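Local coordinates for nitroreductase family protein (Clostridium novyi, PDB 3G14) that probably works as an oxidoreductase of the nitroreductase family, whose members typically use FMN to pass electrons to their substrates, at residues Tyr100-Thr104 with Leu143-Ala147; Lys29-Met33 with Gly114-Tyr120; Arg24-Leu28 with Ser181-Ser185; Lys57-Ala61 with Val75-Thr81. Residues are numbered along the deposited sequence.

Interaction 1 of 4, residues Tyr100-Thr104 with Leu143-Ala147; sequences YLIDT and LRVVA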
loop_
_atom_site.group_PDB
_atom_site.type_symbol
_atom_site.label_atom_id
_atom_site.label_comp_id
_atom_site.label_asym_id
_atom_site.label_seq_id
_atom_site.Cartn_x
_atom_site.Cartn_y
_atom_site.Cartn_z
ATOM N N TYR B 100 -6.555 -6.166 -7.526
ATOM C CA TYR B 100 -5.197 -6.732 -7.453
ATOM C C TYR B 100 -4.106 -5.648 -7.332
ATOM O O TYR B 100 -3.118 -5.862 -6.646
ATOM C CB TYR B 100 -4.909 -7.656 -8.647
ATOM C CG TYR B 100 -4.398 -6.982 -9.900
ATOM C CD1 TYR B 100 -3.023 -6.764 -10.088
ATOM C CD2 TYR B 100 -5.257 -6.615 -10.922
ATOM C CE1 TYR B 100 -2.542 -6.179 -11.245
ATOM C CE2 TYR B 100 -4.790 -5.999 -12.073
ATOM C CZ TYR B 100 -3.424 -5.772 -12.230
ATOM O OH TYR B 100 -2.918 -5.188 -13.372
ATOM N N LEU B 101 -4.284 -4.511 -8.003
ATOM C CA LEU B 101 -3.352 -3.408 -7.905
ATOM C C LEU B 101 -3.366 -2.810 -6.487
ATOM O O LEU B 101 -2.308 -2.624 -5.874
ATOM C CB LEU B 101 -3.629 -2.340 -8.958
ATOM C CG LEU B 101 -3.156 -2.733 -10.359
ATOM C CD1 LEU B 101 -3.669 -1.742 -11.420
ATOM C CD2 LEU B 101 -1.596 -2.937 -10.414
ATOM N N ILE B 102 -4.561 -2.587 -5.947
ATOM C CA ILE B 102 -4.676 -2.069 -4.592
ATOM C C ILE B 102 -4.020 -3.016 -3.574
ATOM O O ILE B 102 -3.180 -2.620 -2.770
ATOM C CB ILE B 102 -6.157 -1.850 -4.196
ATOM C CG1 ILE B 102 -6.762 -0.725 -5.065
ATOM C CG2 ILE B 102 -6.247 -1.587 -2.655
ATOM C CD1 ILE B 102 -8.276 -0.434 -4.853
ATOM N N ASP B 103 -4.404 -4.285 -3.638
ATOM C CA ASP B 103 -3.999 -5.260 -2.643
ATOM C C ASP B 103 -2.514 -5.589 -2.725
ATOM O O ASP B 103 -1.818 -5.683 -1.702
ATOM C CB ASP B 103 -4.853 -6.495 -2.771
ATOM C CG ASP B 103 -6.248 -6.293 -2.134
ATOM O OD1 ASP B 103 -6.515 -5.211 -1.580
ATOM O OD2 ASP B 103 -7.054 -7.188 -2.218
ATOM N N THR B 104 -2.005 -5.694 -3.940
ATOM C CA THR B 104 -0.575 -5.963 -4.108
ATOM C C THR B 104 0.231 -4.727 -3.663
ATOM O O THR B 104 1.295 -4.897 -3.051
ATOM C CB THR B 104 -0.235 -6.393 -5.571
ATOM O OG1 THR B 104 -1.094 -7.463 -5.969
ATOM C CG2 THR B 104 1.244 -6.844 -5.716
ATOM N N LEU B 143 -0.467 -13.685 -15.634
ATOM C CA LEU B 143 -0.246 -12.930 -14.415
ATOM C C LEU B 143 0.374 -11.574 -14.732
ATOM O O LEU B 143 0.785 -11.337 -15.862
ATOM C CB LEU B 143 0.655 -13.730 -13.487
ATOM C CG LEU B 143 0.091 -15.118 -13.130
ATOM C CD1 LEU B 143 1.115 -15.933 -12.337
ATOM C CD2 LEU B 143 -1.202 -15.010 -12.348
ATOM N N ARG B 144 0.450 -10.696 -13.724
ATOM C CA ARG B 144 0.956 -9.334 -13.892
ATOM C C ARG B 144 2.112 -9.113 -12.935
ATOM O O ARG B 144 2.025 -9.507 -11.776
ATOM C CB ARG B 144 -0.145 -8.283 -13.659
ATOM C CG ARG B 144 -1.353 -8.421 -14.609
ATOM C CD ARG B 144 -0.995 -8.271 -16.089
ATOM N NE ARG B 144 -0.206 -7.060 -16.360
ATOM C CZ ARG B 144 -0.694 -5.824 -16.480
ATOM N NH1 ARG B 144 -1.987 -5.579 -16.376
ATOM N NH2 ARG B 144 0.134 -4.817 -16.723
ATOM N N VAL B 145 3.195 -8.521 -13.439
ATOM C CA VAL B 145 4.294 -8.044 -12.587
ATOM C C VAL B 145 3.928 -6.629 -12.121
ATOM O O VAL B 145 3.928 -5.682 -12.904
ATOM C CB VAL B 145 5.691 -8.109 -13.291
ATOM C CG1 VAL B 145 6.824 -7.658 -12.324
ATOM C CG2 VAL B 145 5.930 -9.543 -13.873
ATOM N N VAL B 146 3.619 -6.491 -10.845
ATOM C CA VAL B 146 3.147 -5.207 -10.321
ATOM C C VAL B 146 4.285 -4.204 -10.055
ATOM O O VAL B 146 4.234 -3.050 -10.488
ATOM C CB VAL B 146 2.242 -5.422 -9.072
ATOM C CG1 VAL B 146 1.764 -4.072 -8.446
ATOM C CG2 VAL B 146 1.028 -6.345 -9.374
ATOM N N ALA B 147 5.282 -4.644 -9.296
ATOM C CA ALA B 147 6.400 -3.828 -8.881
ATOM C C ALA B 147 7.499 -4.751 -8.419
ATOM O O ALA B 147 7.296 -5.952 -8.281
ATOM C CB ALA B 147 6.002 -2.820 -7.757
#
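Here the long helix 99-117 crosses the mixed sheet of the nitroreductase alpha+beta fold, its first turn lying over an outermost strand of that sheet within the chain, 144-151. The axes of the two short segments pass 9.5 Å apart at 44°, and 229 Å² is buried. Side chains alternate over Arg144-Val146; a classic beta bulge at Val146-Ala147, opposite Ala84, then breaks the alternation and swings Ala147 sideways. Arg144 comes first to the helix: its NH1 sits 3.2 Å from Tyr100 OH, but the angle is poor for a hydrogen bond. The charge is met instead by a salt bridge to Glu130. Val145 points away from the helix and packs on Phe128 and Val83. Val146 CG2 lies at the edge of the Tyr100 ring, 4.0 Å from CE1, and 3.7 Å from Thr104 CG2, while Val146 CG1 meets Leu101 CD2 at 4.1 Å. One valine thus fills the hollow between three helix side chains, and its backbone O accepts a hydrogen bond from Lys97 of the second subunit. Thr104 can offer its methyl because its hydroxyl turns back along its own helix, with OG1 donating to Tyr100 O at 2.7 Å.

Interaction 2 of 4, residues Lys29-Met33 with Gly114-Tyr120; sequences KIIDM and GATDEGY. With ACT (acetate ion), chain G.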
loop_
_atom_site.group_PDB
_atom_site.type_symbol
_atom_site.label_atom_id
_atom_site.label_comp_id
_atom_site.label_asym_id
_atom_site.label_seq_id
_atom_site.Cartn_x
_atom_site.Cartn_y
_atom_site.Cartn_z
ATOM N N LYS B 29 10.925 -12.285 8.169
ATOM C CA LYS B 29 10.102 -11.333 8.958
ATOM C C LYS B 29 9.455 -10.260 8.057
ATOM O O LYS B 29 8.293 -9.934 8.221
ATOM C CB LYS B 29 10.909 -10.654 10.071
ATOM C CG LYS B 29 11.162 -11.535 11.290
ATOM C CD LYS B 29 11.705 -10.713 12.496
ATOM C CE LYS B 29 13.230 -10.585 12.467
ATOM N NZ LYS B 29 13.775 -9.514 13.375
ATOM N N ILE B 30 10.212 -9.743 7.092
ATOM C CA ILE B 30 9.678 -8.805 6.074
ATOM C C ILE B 30 8.511 -9.462 5.303
ATOM O O ILE B 30 7.419 -8.872 5.127
ATOM C CB ILE B 30 10.837 -8.343 5.149
ATOM C CG1 ILE B 30 11.876 -7.565 5.981
ATOM C CG2 ILE B 30 10.319 -7.506 3.974
ATOM C CD1 ILE B 30 13.242 -7.400 5.283
ATOM N N ILE B 31 8.718 -10.704 4.843
ATOM C CA ILE B 31 7.655 -11.381 4.113
ATOM C C ILE B 31 6.421 -11.612 5.010
ATOM O O ILE B 31 5.271 -11.480 4.577
ATOM C CB ILE B 31 8.127 -12.705 3.446
ATOM C CG1 ILE B 31 9.312 -12.452 2.483
ATOM C CG2 ILE B 31 6.952 -13.335 2.644
ATOM C CD1 ILE B 31 9.070 -11.427 1.317
ATOM N N ASP B 32 6.649 -12.006 6.263
ATOM C CA ASP B 32 5.580 -12.132 7.238
ATOM C C ASP B 32 4.765 -10.841 7.402
ATOM O O ASP B 32 3.543 -10.880 7.459
ATOM C CB ASP B 32 6.144 -12.539 8.595
ATOM C CG ASP B 32 5.062 -12.792 9.601
ATOM O OD1 ASP B 32 4.275 -13.746 9.414
ATOM O OD2 ASP B 32 4.993 -12.023 10.564
HETATM N N MSE B 33 5.444 -9.704 7.435
HETATM C CA MSE B 33 4.727 -8.426 7.463
HETATM C C MSE B 33 3.806 -8.275 6.254
HETATM O O MSE B 33 2.684 -7.861 6.404
HETATM C CB MSE B 33 5.702 -7.275 7.643
HETATM C CG MSE B 33 6.354 -7.386 9.066
HETATM SE SE MSE B 33 7.567 -5.930 9.414
HETATM C CE MSE B 33 9.087 -6.981 10.039
ATOM N N GLY B 114 8.814 -2.843 6.164
ATOM C CA GLY B 114 9.478 -3.871 6.941
ATOM C C GLY B 114 10.983 -3.936 6.693
ATOM O O GLY B 114 11.765 -4.088 7.640
ATOM N N ALA B 115 11.389 -3.793 5.424
ATOM C CA ALA B 115 12.833 -3.679 5.082
ATOM C C ALA B 115 13.494 -2.564 5.856
ATOM O O ALA B 115 14.565 -2.759 6.411
ATOM C CB ALA B 115 13.048 -3.437 3.583
ATOM N N THR B 116 12.878 -1.380 5.844
ATOM C CA THR B 116 13.380 -0.233 6.586
ATOM C C THR B 116 13.566 -0.553 8.081
ATOM O O THR B 116 14.621 -0.279 8.664
ATOM C CB THR B 116 12.437 0.970 6.447
ATOM O OG1 THR B 116 12.188 1.237 5.055
ATOM C CG2 THR B 116 13.035 2.191 7.154
ATOM N N ASP B 117 12.532 -1.136 8.683
ATOM C CA ASP B 117 12.570 -1.638 10.071
ATOM C C ASP B 117 13.734 -2.588 10.359
ATOM O O ASP B 117 14.270 -2.573 11.473
ATOM C CB ASP B 117 11.207 -2.309 10.375
ATOM C CG ASP B 117 11.119 -2.899 11.750
ATOM O OD1 ASP B 117 11.197 -2.145 12.725
ATOM O OD2 ASP B 117 10.972 -4.133 11.848
ATOM N N GLU B 118 14.086 -3.432 9.390
ATOM C CA GLU B 118 15.167 -4.428 9.534
ATOM C C GLU B 118 16.540 -3.889 9.105
ATOM O O GLU B 118 17.533 -4.616 9.145
ATOM C CB GLU B 118 14.831 -5.713 8.752
ATOM C CG GLU B 118 13.547 -6.447 9.174
ATOM C CD GLU B 118 13.501 -6.899 10.616
ATOM O OE1 GLU B 118 14.564 -7.083 11.219
ATOM O OE2 GLU B 118 12.368 -7.097 11.125
ATOM N N GLY B 119 16.601 -2.613 8.725
ATOM C CA GLY B 119 17.863 -1.948 8.441
ATOM C C GLY B 119 18.299 -2.081 7.004
ATOM O O GLY B 119 19.497 -1.938 6.691
ATOM N N TYR B 120 17.319 -2.346 6.136
ATOM C CA TYR B 120 17.537 -2.510 4.707
ATOM C C TYR B 120 16.883 -1.395 3.893
ATOM O O TYR B 120 15.797 -0.933 4.207
ATOM C CB TYR B 120 17.020 -3.881 4.235
ATOM C CG TYR B 120 17.727 -5.073 4.864
ATOM C CD1 TYR B 120 19.113 -5.161 4.873
ATOM C CD2 TYR B 120 16.991 -6.118 5.418
ATOM C CE1 TYR B 120 19.756 -6.257 5.455
ATOM C CE2 TYR B 120 17.616 -7.225 5.999
ATOM C CZ TYR B 120 19.000 -7.287 6.020
ATOM O OH TYR B 120 19.615 -8.380 6.588
HETATM C C ACT G . 11.527 -6.618 14.639
HETATM O O ACT G . 11.423 -5.433 14.262
HETATM O OXT ACT G . 12.059 -7.387 13.820
HETATM C CH3 ACT G . 11.027 -7.108 15.966
#
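Lys29 reaches out over the end of the neighbouring helix, where its NZ forms a salt bridge with Glu118 OE1 at 3.3 Å, a weak hydrogen bond by its geometry. The same NZ donates a better one to an acetate ion, 2.8 Å to OXT, and that acetate, probably from the crystallisation liquor, also lies against Asp117 and Glu118. Ile30 does most of the apolar work. Its CA comes 5.0 Å from the CA of Gly114, and CG1 rests 3.8 Å from Gly114 C and 3.8 Å from Glu118 CG. Further out, its CD1 touches Ala115 CA at 3.7 Å and the edge of the Tyr120 ring at CD2, 4.0 Å away. This is a close helix-to-helix contact between helix 24-35 and the last turn of helix 99-117, whose end is a Schellman motif: Gly119 takes positive phi, Tyr120 N bonds back to Ala115 O at 2.8 Å and Gly119 N to Thr116 O at 3.1 Å, and the chain turns so that the Tyr120 ring meets Ile30 while its hydroxyl bonds to Asp23 N. One turn on, the selenomethionine Met33 lays SE 3.7 Å from Gly114 CA; a CB on that glycine would stand only 3.1 Å from the selenium. Met33 CE lies 3.5 Å from Glu118 OE2, and Tyr5 of the second subunit packs against both Lys29 and Met33.

Interaction 3 of 4, residues Arg24-Leu28 with Ser181-Ser185; sequences RDKLL and SFMES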
loop_
_atom_site.group_PDB
_atom_site.type_symbol
_atom_site.label_atom_id
_atom_site.label_comp_id
_atom_site.label_asym_id
_atom_site.label_seq_id
_atom_site.Cartn_x
_atom_site.Cartn_y
_atom_site.Cartn_z
ATOM N N ARG B 24 18.680 -14.204 6.571
ATOM C CA ARG B 24 17.502 -14.997 6.178
ATOM C C ARG B 24 16.300 -14.764 7.104
ATOM O O ARG B 24 15.156 -14.650 6.647
ATOM C CB ARG B 24 17.861 -16.495 6.150
ATOM C CG ARG B 24 16.735 -17.408 5.656
ATOM C CD ARG B 24 17.236 -18.833 5.407
ATOM N NE ARG B 24 16.199 -19.659 4.779
ATOM C CZ ARG B 24 15.208 -20.250 5.446
ATOM N NH1 ARG B 24 15.103 -20.127 6.767
ATOM N NH2 ARG B 24 14.313 -20.977 4.798
ATOM N N ASP B 25 16.566 -14.709 8.410
ATOM C CA ASP B 25 15.519 -14.496 9.406
ATOM C C ASP B 25 14.850 -13.116 9.216
ATOM O O ASP B 25 13.618 -12.982 9.319
ATOM C CB ASP B 25 16.103 -14.604 10.807
ATOM C CG ASP B 25 16.992 -13.419 11.166
ATOM O OD1 ASP B 25 18.035 -13.227 10.481
ATOM O OD2 ASP B 25 16.625 -12.666 12.110
ATOM N N LYS B 26 15.665 -12.100 8.927
ATOM C CA LYS B 26 15.134 -10.753 8.691
ATOM C C LYS B 26 14.279 -10.729 7.434
ATOM O O LYS B 26 13.187 -10.190 7.455
ATOM C CB LYS B 26 16.243 -9.710 8.599
ATOM C CG LYS B 26 17.051 -9.446 9.888
ATOM C CD LYS B 26 17.804 -8.119 9.739
ATOM C CE LYS B 26 18.964 -7.940 10.698
ATOM N NZ LYS B 26 18.844 -8.753 11.898
ATOM N N LEU B 27 14.751 -11.341 6.350
ATOM C CA LEU B 27 13.925 -11.504 5.140
ATOM C C LEU B 27 12.582 -12.188 5.419
ATOM O O LEU B 27 11.522 -11.754 4.923
ATOM C CB LEU B 27 14.661 -12.337 4.104
ATOM C CG LEU B 27 13.922 -12.578 2.773
ATOM C CD1 LEU B 27 13.569 -11.261 2.050
ATOM C CD2 LEU B 27 14.746 -13.491 1.916
ATOM N N LEU B 28 12.603 -13.267 6.190
ATOM C CA LEU B 28 11.352 -13.951 6.391
ATOM C C LEU B 28 10.391 -13.118 7.270
ATOM O O LEU B 28 9.188 -13.211 7.085
ATOM C CB LEU B 28 11.556 -15.375 6.879
ATOM C CG LEU B 28 12.284 -16.298 5.881
ATOM C CD1 LEU B 28 12.559 -17.635 6.538
ATOM C CD2 LEU B 28 11.505 -16.503 4.563
ATOM N N SER B 181 9.767 -23.012 -4.512
ATOM C CA SER B 181 9.700 -22.629 -3.108
ATOM C C SER B 181 11.002 -22.056 -2.540
ATOM O O SER B 181 12.061 -22.697 -2.597
ATOM C CB SER B 181 9.316 -23.862 -2.292
ATOM O OG SER B 181 9.348 -23.580 -0.908
ATOM N N PHE B 182 10.920 -20.854 -1.977
ATOM C CA PHE B 182 12.067 -20.255 -1.299
ATOM C C PHE B 182 12.425 -21.116 -0.074
ATOM O O PHE B 182 13.585 -21.503 0.132
ATOM C CB PHE B 182 11.769 -18.826 -0.818
ATOM C CG PHE B 182 12.916 -18.194 -0.085
ATOM C CD1 PHE B 182 13.915 -17.507 -0.780
ATOM C CD2 PHE B 182 13.033 -18.321 1.301
ATOM C CE1 PHE B 182 14.988 -16.937 -0.105
ATOM C CE2 PHE B 182 14.115 -17.754 1.987
ATOM C CZ PHE B 182 15.093 -17.070 1.287
HETATM N N MSE B 183 11.431 -21.372 0.756
HETATM C CA MSE B 183 11.734 -21.954 2.069
HETATM C C MSE B 183 12.113 -23.419 2.004
HETATM O O MSE B 183 12.790 -23.897 2.902
HETATM C CB MSE B 183 10.596 -21.754 3.054
HETATM C CG MSE B 183 10.437 -20.305 3.600
HETATM SE SE MSE B 183 8.740 -20.295 4.410
HETATM C CE MSE B 183 9.279 -21.252 6.042
ATOM N N GLU B 184 11.692 -24.128 0.966
ATOM C CA GLU B 184 12.008 -25.545 0.851
ATOM C C GLU B 184 13.292 -25.774 0.074
ATOM O O GLU B 184 13.755 -26.898 -0.018
ATOM C CB GLU B 184 10.877 -26.293 0.159
ATOM C CG GLU B 184 9.526 -26.198 0.854
ATOM C CD GLU B 184 8.430 -26.815 0.009
ATOM O OE1 GLU B 184 8.667 -27.914 -0.529
ATOM O OE2 GLU B 184 7.348 -26.208 -0.138
ATOM N N SER B 185 13.868 -24.727 -0.507
ATOM C CA SER B 185 15.064 -24.903 -1.332
ATOM C C SER B 185 16.358 -24.704 -0.536
ATOM O O SER B 185 16.392 -23.973 0.459
ATOM C CB SER B 185 15.027 -23.960 -2.541
ATOM O OG SER B 185 13.987 -24.345 -3.439
HETATM O O HOH W 1 15.459 -21.145 2.034
#
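The ring of Phe182 is the bump in this contact, and the hollow it fills is made by three side chains at the start of helix 24-35. Leu27 CD2 sits 3.7 Å from Phe182 CZ, Leu28 CD2 lies 3.9 Å from CE2 of the same ring, and the long arm of Arg24 bounds the hollow with its NE 4.0 Å from Phe182 CE2. Leu28 is itself a smaller bump, its CD2 also meeting CG of the selenomethionine Met183 at 4.1 Å. The segment 181-185 can present these two residues together because it is tightly folded: a type I beta turn runs from Phe182 to Ser185, Ser181 OG accepts from Glu184 N at 3.1 Å in an ST motif, and Ser185 OG donates to Ser181 O at 2.7 Å. This joins the tail after strand 173-175 to helix 24-35, with Leu173 and Ile175 of that strand also touching Phe182. No direct hydrogen bond crosses; one water accepts from Arg24 NH2 at 3.0 Å and donates to Phe182 O at 2.7 Å. The chemistry implies a tail held mainly by the fit of an aromatic ring among leucines, with the arginine joined to the turn's backbone through solvent at the exposed margin.

Interaction 4 of 4, residues Lys57-Ala61 with Val75-Thr81; sequences KLDIA and VLNSPMT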
loop_
_atom_site.group_PDB
_atom_site.type_symbol
_atom_site.label_atom_id
_atom_site.label_comp_id
_atom_site.label_asym_id
_atom_site.label_seq_id
_atom_site.Cartn_x
_atom_site.Cartn_y
_atom_site.Cartn_z
ATOM N N LYS B 57 19.262 -10.834 -12.101
ATOM C CA LYS B 57 19.350 -9.384 -11.802
ATOM C C LYS B 57 19.661 -8.604 -13.051
ATOM O O LYS B 57 19.096 -7.527 -13.300
ATOM C CB LYS B 57 20.437 -9.107 -10.760
ATOM C CG LYS B 57 20.136 -9.649 -9.395
ATOM C CD LYS B 57 21.271 -9.295 -8.466
ATOM C CE LYS B 57 21.279 -10.119 -7.274
ATOM N NZ LYS B 57 22.532 -9.887 -6.531
ATOM N N LEU B 58 20.598 -9.141 -13.832
ATOM C CA LEU B 58 20.991 -8.527 -15.095
ATOM C C LEU B 58 19.781 -8.470 -16.042
ATOM O O LEU B 58 19.520 -7.437 -16.642
ATOM C CB LEU B 58 22.202 -9.260 -15.719
ATOM C CG LEU B 58 22.656 -8.822 -17.120
ATOM C CD1 LEU B 58 22.954 -7.316 -17.119
ATOM C CD2 LEU B 58 23.872 -9.625 -17.624
ATOM N N ASP B 59 19.021 -9.560 -16.137
ATOM C CA ASP B 59 17.788 -9.572 -16.962
ATOM C C ASP B 59 16.808 -8.489 -16.496
ATOM O O ASP B 59 16.228 -7.759 -17.311
ATOM C CB ASP B 59 17.045 -10.910 -16.858
ATOM C CG ASP B 59 17.741 -12.065 -17.578
ATOM O OD1 ASP B 59 18.534 -11.844 -18.515
ATOM O OD2 ASP B 59 17.466 -13.213 -17.169
ATOM N N ILE B 60 16.631 -8.388 -15.176
ATOM C CA ILE B 60 15.706 -7.380 -14.621
ATOM C C ILE B 60 16.220 -5.974 -14.905
ATOM O O ILE B 60 15.469 -5.093 -15.362
ATOM C CB ILE B 60 15.435 -7.582 -13.116
ATOM C CG1 ILE B 60 14.725 -8.928 -12.871
ATOM C CG2 ILE B 60 14.625 -6.416 -12.565
ATOM C CD1 ILE B 60 14.687 -9.310 -11.429
ATOM N N ALA B 61 17.518 -5.751 -14.666
ATOM C CA ALA B 61 18.169 -4.453 -14.944
ATOM C C ALA B 61 17.944 -4.009 -16.384
ATOM O O ALA B 61 17.621 -2.842 -16.638
ATOM C CB ALA B 61 19.681 -4.550 -14.659
ATOM N N VAL B 75 19.333 -2.678 -8.814
ATOM C CA VAL B 75 19.061 -4.101 -8.973
ATOM C C VAL B 75 20.361 -4.891 -9.210
ATOM O O VAL B 75 20.535 -5.991 -8.682
ATOM C CB VAL B 75 18.049 -4.382 -10.131
ATOM C CG1 VAL B 75 18.012 -5.904 -10.460
ATOM C CG2 VAL B 75 16.578 -3.869 -9.749
ATOM N N LEU B 76 21.281 -4.334 -10.006
ATOM C CA LEU B 76 22.552 -5.019 -10.255
ATOM C C LEU B 76 23.383 -5.138 -8.984
ATOM O O LEU B 76 24.054 -6.146 -8.750
ATOM C CB LEU B 76 23.382 -4.319 -11.318
ATOM C CG LEU B 76 22.868 -4.324 -12.769
ATOM C CD1 LEU B 76 23.744 -3.361 -13.619
ATOM C CD2 LEU B 76 22.883 -5.736 -13.335
ATOM N N ASN B 77 23.370 -4.075 -8.212
ATOM C CA ASN B 77 24.369 -3.862 -7.165
ATOM C C ASN B 77 23.881 -4.152 -5.764
ATOM O O ASN B 77 24.594 -3.878 -4.831
ATOM C CB ASN B 77 24.920 -2.434 -7.259
ATOM C CG ASN B 77 25.625 -2.183 -8.592
ATOM O OD1 ASN B 77 26.211 -3.102 -9.173
ATOM N ND2 ASN B 77 25.582 -0.942 -9.070
ATOM N N SER B 78 22.686 -4.718 -5.611
ATOM C CA SER B 78 22.166 -5.166 -4.309
ATOM C C SER B 78 22.186 -6.704 -4.201
ATOM O O SER B 78 22.157 -7.371 -5.215
ATOM C CB SER B 78 20.738 -4.686 -4.094
ATOM O OG SER B 78 19.897 -4.994 -5.202
ATOM N N PRO B 79 22.171 -7.256 -2.973
ATOM C CA PRO B 79 22.196 -8.752 -2.895
ATOM C C PRO B 79 20.975 -9.479 -3.481
ATOM O O PRO B 79 21.118 -10.601 -3.951
ATOM C CB PRO B 79 22.384 -9.045 -1.394
ATOM C CG PRO B 79 21.876 -7.800 -0.702
ATOM C CD PRO B 79 22.208 -6.633 -1.639
HETATM N N MSE B 80 19.794 -8.865 -3.413
HETATM C CA MSE B 80 18.604 -9.435 -4.006
HETATM C C MSE B 80 17.578 -8.387 -4.408
HETATM O O MSE B 80 17.690 -7.197 -4.085
HETATM C CB MSE B 80 17.969 -10.446 -3.032
HETATM C CG MSE B 80 17.457 -9.824 -1.811
HETATM SE SE MSE B 80 16.634 -11.046 -0.498
HETATM C CE MSE B 80 17.976 -12.291 -0.340
ATOM N N THR B 81 16.605 -8.852 -5.177
ATOM C CA THR B 81 15.445 -8.068 -5.578
ATOM C C THR B 81 14.184 -8.865 -5.269
ATOM O O THR B 81 14.157 -10.088 -5.427
ATOM C CB THR B 81 15.549 -7.702 -7.099
ATOM O OG1 THR B 81 16.550 -6.693 -7.272
ATOM C CG2 THR B 81 14.208 -7.250 -7.665
HETATM O O HOH W 2 24.937 -7.879 -6.964
#
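Polar contacts centre on Lys57, whose nearly extended side chain runs from helix 54-63 to the connection between helix 70-77 and strand 80-86. Its NZ donates to Ser78 O at 2.9 Å and, weakly, to Pro79 O at 3.0 Å. A water adds a further link, accepting from Lys57 NZ at 3.2 Å and donating to Leu76 O at 2.6 Å. On the way the aliphatic part of the lysine passes close to the helix end, with CD 3.4 Å from Val75 O and CB 4.0 Å from Val75 CG1. The apolar contacts lie beside it. Val75 CG1 packs on Ile60 CG2 at 4.0 Å, and both residues also touch Leu148 of strand 144-151. Ile60 CD1 reaches Thr81 CG2 at 4.3 Å. Leu76 leaves its backbone pointing away, yet its CD2 comes back to Ala61 CB at 3.7 Å and Leu58 CD1 at 4.1 Å. Together these contacts bury 398 Å² and join the two successive helices to the start of strand 80-86, a strand of the nitroreductase family's mixed sheet. The buried lysine meets no acid of the two segments, so its ammonium group is satisfied by peptide oxygens and a water where the chain passes from helix to strand.

Interactions 1 and 2 both use helix 99-117, one at its first turn and one at its last, with centres about 20 Å apart; both touch the second subunit, so this helix ties the core to the dimer. Helix 24-35 serves interactions 2 and 3, whose centres are about 13 Å apart and where Lys26 packs on Glu118 and Tyr120. Interaction 4 meets interaction 3 through Leu27 and Met80, and shares the mixed sheet with interaction 1 through neighbouring strands 80-86 and 144-151. Along the chain, 24-28 with 181-185 encloses all the others, so the segment after strand 173-175 returns to the first turn of helix 24-35; interaction 4 closes before interaction 1 opens, while interactions 1 and 2 cross.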